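Local coordinates for protein HpcH/HpaI aldolase (Desulfitobacterium hafniense, PDB 3QZ6) that belongs to the HpcH/HpaI aldolase family and folds as a closed eight-stranded TIM barrel, at residues E151-V156 / S179-I184. Sequence-based numbering, arbitrary orientation.
Sequences EHVKAV and SNDLGI
Asp181 and Val153 join the end of helix 175-181 to the start of helix 153-157 on the outside of a TIM barrel, a worked example of a carboxylate serving the first N-H groups of a helix that starts after its N-cap residue, here His152. The two helices follow neighbouring parallel strands of the barrel, 170-173 and 145-150 respectively. Within 179-184, Asp181 does the reaching. Its CG stands anti to the backbone N (chi1 -154°), which carries the carboxylate across to the other segment. There OD2 accepts the N-H of Val153, with 2.7 Å between Val153 N and Asp181 OD2 and an N-H...O angle of 157°, through the lone pair turned away from OD1. The same oxygen accepts a hydrogen bond from a water, with 2.6 Å between the water oxygen and Asp181 OD2, and this water in turn accepts the N-H of Lys154. One carboxylate oxygen thus serves two successive N-H groups of the first helical turn, one directly and one through water, and its negative charge would probably be favoured by the helix dipole. His152 brings its CA within 3.4 Å of Asp181 OD2, while the carbonyl O of Glu151 lies against Asp181 CB. Leu182 adds an apolar contact beside the polar pair: its side chain crosses that of Val153 at about a right angle, Leu182 CD2 resting 3.7 Å from Val153 CG2, and also packs on Val193 of helix 191-207. At Gly183, positive phi closes helix 175-181 in a Schellman motif, with Gly183 N bonded to Asn180 O and Ile184 N to Ser179 O.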
loop_
_atom_site.group_PDB
_atom_site.type_symbol
_atom_site.label_atom_id
_atom_site.label_comp_id
_atom_site.label_asym_id
_atom_site.label_seq_id
_atom_site.Cartn_x
_atom_site.Cartn_y
_atom_site.Cartn_z
ATOM N N GLU A 151 -6.095 -24.653 -11.366
ATOM C CA GLU A 151 -4.655 -24.719 -11.124
ATOM C C GLU A 151 -4.056 -26.103 -11.370
ATOM O O GLU A 151 -2.878 -26.316 -11.103
ATOM C CB GLU A 151 -4.348 -24.346 -9.668
ATOM C CG GLU A 151 -4.884 -23.019 -9.215
ATOM C CD GLU A 151 -4.388 -22.659 -7.818
ATOM O OE1 GLU A 151 -4.615 -23.461 -6.875
ATOM O OE2 GLU A 151 -3.759 -21.583 -7.671
ATOM N N HIS A 152 -4.860 -27.045 -11.852
ATOM C CA HIS A 152 -4.400 -28.426 -12.002
ATOM C C HIS A 152 -4.690 -28.940 -13.401
ATOM O O HIS A 152 -5.740 -28.651 -13.971
ATOM C CB HIS A 152 -5.078 -29.353 -10.982
ATOM C CG HIS A 152 -4.802 -29.000 -9.552
ATOM N ND1 HIS A 152 -5.539 -28.064 -8.862
ATOM C CD2 HIS A 152 -3.879 -29.471 -8.679
ATOM C CE1 HIS A 152 -5.077 -27.963 -7.627
ATOM N NE2 HIS A 152 -4.070 -28.806 -7.490
ATOM N N VAL A 153 -3.757 -29.709 -13.950
ATOM C CA VAL A 153 -3.961 -30.357 -15.243
ATOM C C VAL A 153 -5.218 -31.223 -15.230
ATOM O O VAL A 153 -5.958 -31.286 -16.209
ATOM C CB VAL A 153 -2.743 -31.212 -15.622
ATOM C CG1 VAL A 153 -3.002 -31.982 -16.919
ATOM C CG2 VAL A 153 -1.513 -30.328 -15.748
ATOM N N LYS A 154 -5.454 -31.887 -14.107
ATOM C CA LYS A 154 -6.619 -32.750 -13.953
ATOM C C LYS A 154 -7.924 -31.952 -14.051
ATOM O O LYS A 154 -8.923 -32.429 -14.603
ATOM C CB LYS A 154 -6.527 -33.490 -12.616
ATOM C CG LYS A 154 -7.830 -34.030 -12.061
ATOM C CD LYS A 154 -7.666 -34.321 -10.570
ATOM C CE LYS A 154 -8.886 -35.005 -9.966
ATOM N NZ LYS A 154 -8.677 -35.316 -8.518
ATOM N N ALA A 155 -7.913 -30.735 -13.518
ATOM C CA ALA A 155 -9.092 -29.876 -13.592
ATOM C C ALA A 155 -9.332 -29.450 -15.034
ATOM O O ALA A 155 -10.473 -29.400 -15.501
ATOM C CB ALA A 155 -8.931 -28.646 -12.682
ATOM N N VAL A 156 -8.254 -29.138 -15.741
ATOM C CA VAL A 156 -8.363 -28.793 -17.153
ATOM C C VAL A 156 -8.993 -29.943 -17.946
ATOM O O VAL A 156 -9.882 -29.733 -18.777
ATOM C CB VAL A 156 -6.989 -28.445 -17.739
ATOM C CG1 VAL A 156 -7.090 -28.223 -19.237
ATOM C CG2 VAL A 156 -6.438 -27.206 -17.052
ATOM N N SER A 179 1.448 -23.900 -13.609
ATOM C CA SER A 179 2.771 -24.149 -14.174
ATOM C C SER A 179 3.492 -25.193 -13.326
ATOM O O SER A 179 4.212 -26.037 -13.846
ATOM C CB SER A 179 3.591 -22.855 -14.280
ATOM O OG SER A 179 3.882 -22.309 -13.000
ATOM N N ASN A 180 3.274 -25.154 -12.017
ATOM C CA ASN A 180 3.874 -26.157 -11.150
ATOM C C ASN A 180 3.339 -27.539 -11.477
ATOM O O ASN A 180 4.100 -28.506 -11.541
ATOM C CB ASN A 180 3.650 -25.847 -9.665
ATOM C CG ASN A 180 4.537 -26.700 -8.753
ATOM O OD1 ASN A 180 5.604 -27.173 -9.163
ATOM N ND2 ASN A 180 4.105 -26.887 -7.515
ATOM N N ASP A 181 2.029 -27.630 -11.689
ATOM C CA ASP A 181 1.414 -28.919 -11.986
ATOM C C ASP A 181 1.879 -29.453 -13.341
ATOM O O ASP A 181 1.863 -30.658 -13.570
ATOM C CB ASP A 181 -0.114 -28.835 -11.949
ATOM C CG ASP A 181 -0.764 -30.177 -11.625
ATOM O OD1 ASP A 181 -0.267 -30.879 -10.719
ATOM O OD2 ASP A 181 -1.767 -30.539 -12.271
ATOM N N LEU A 182 2.287 -28.555 -14.235
ATOM C CA LEU A 182 2.815 -28.956 -15.541
ATOM C C LEU A 182 4.298 -29.311 -15.466
ATOM O O LEU A 182 4.918 -29.637 -16.478
ATOM C CB LEU A 182 2.602 -27.842 -16.567
ATOM C CG LEU A 182 1.160 -27.673 -17.047
ATOM C CD1 LEU A 182 0.937 -26.267 -17.577
ATOM C CD2 LEU A 182 0.805 -28.744 -18.104
ATOM N N GLY A 183 4.866 -29.230 -14.266
ATOM C CA GLY A 183 6.270 -29.536 -14.070
ATOM C C GLY A 183 7.202 -28.413 -14.490
ATOM O O GLY A 183 8.409 -28.607 -14.551
ATOM N N ILE A 184 6.646 -27.236 -14.771
ATOM C CA ILE A 184 7.449 -26.081 -15.166
ATOM C C ILE A 184 7.136 -24.868 -14.277
ATOM O O ILE A 184 6.821 -23.785 -14.764
ATOM C CB ILE A 184 7.196 -25.713 -16.634
ATOM C CG1 ILE A 184 5.693 -25.691 -16.916
ATOM C CG2 ILE A 184 7.862 -26.730 -17.562
ATOM C CD1 ILE A 184 5.325 -25.148 -18.283
HETATM O O HOH W 1 -3.401 -32.521 -11.963
#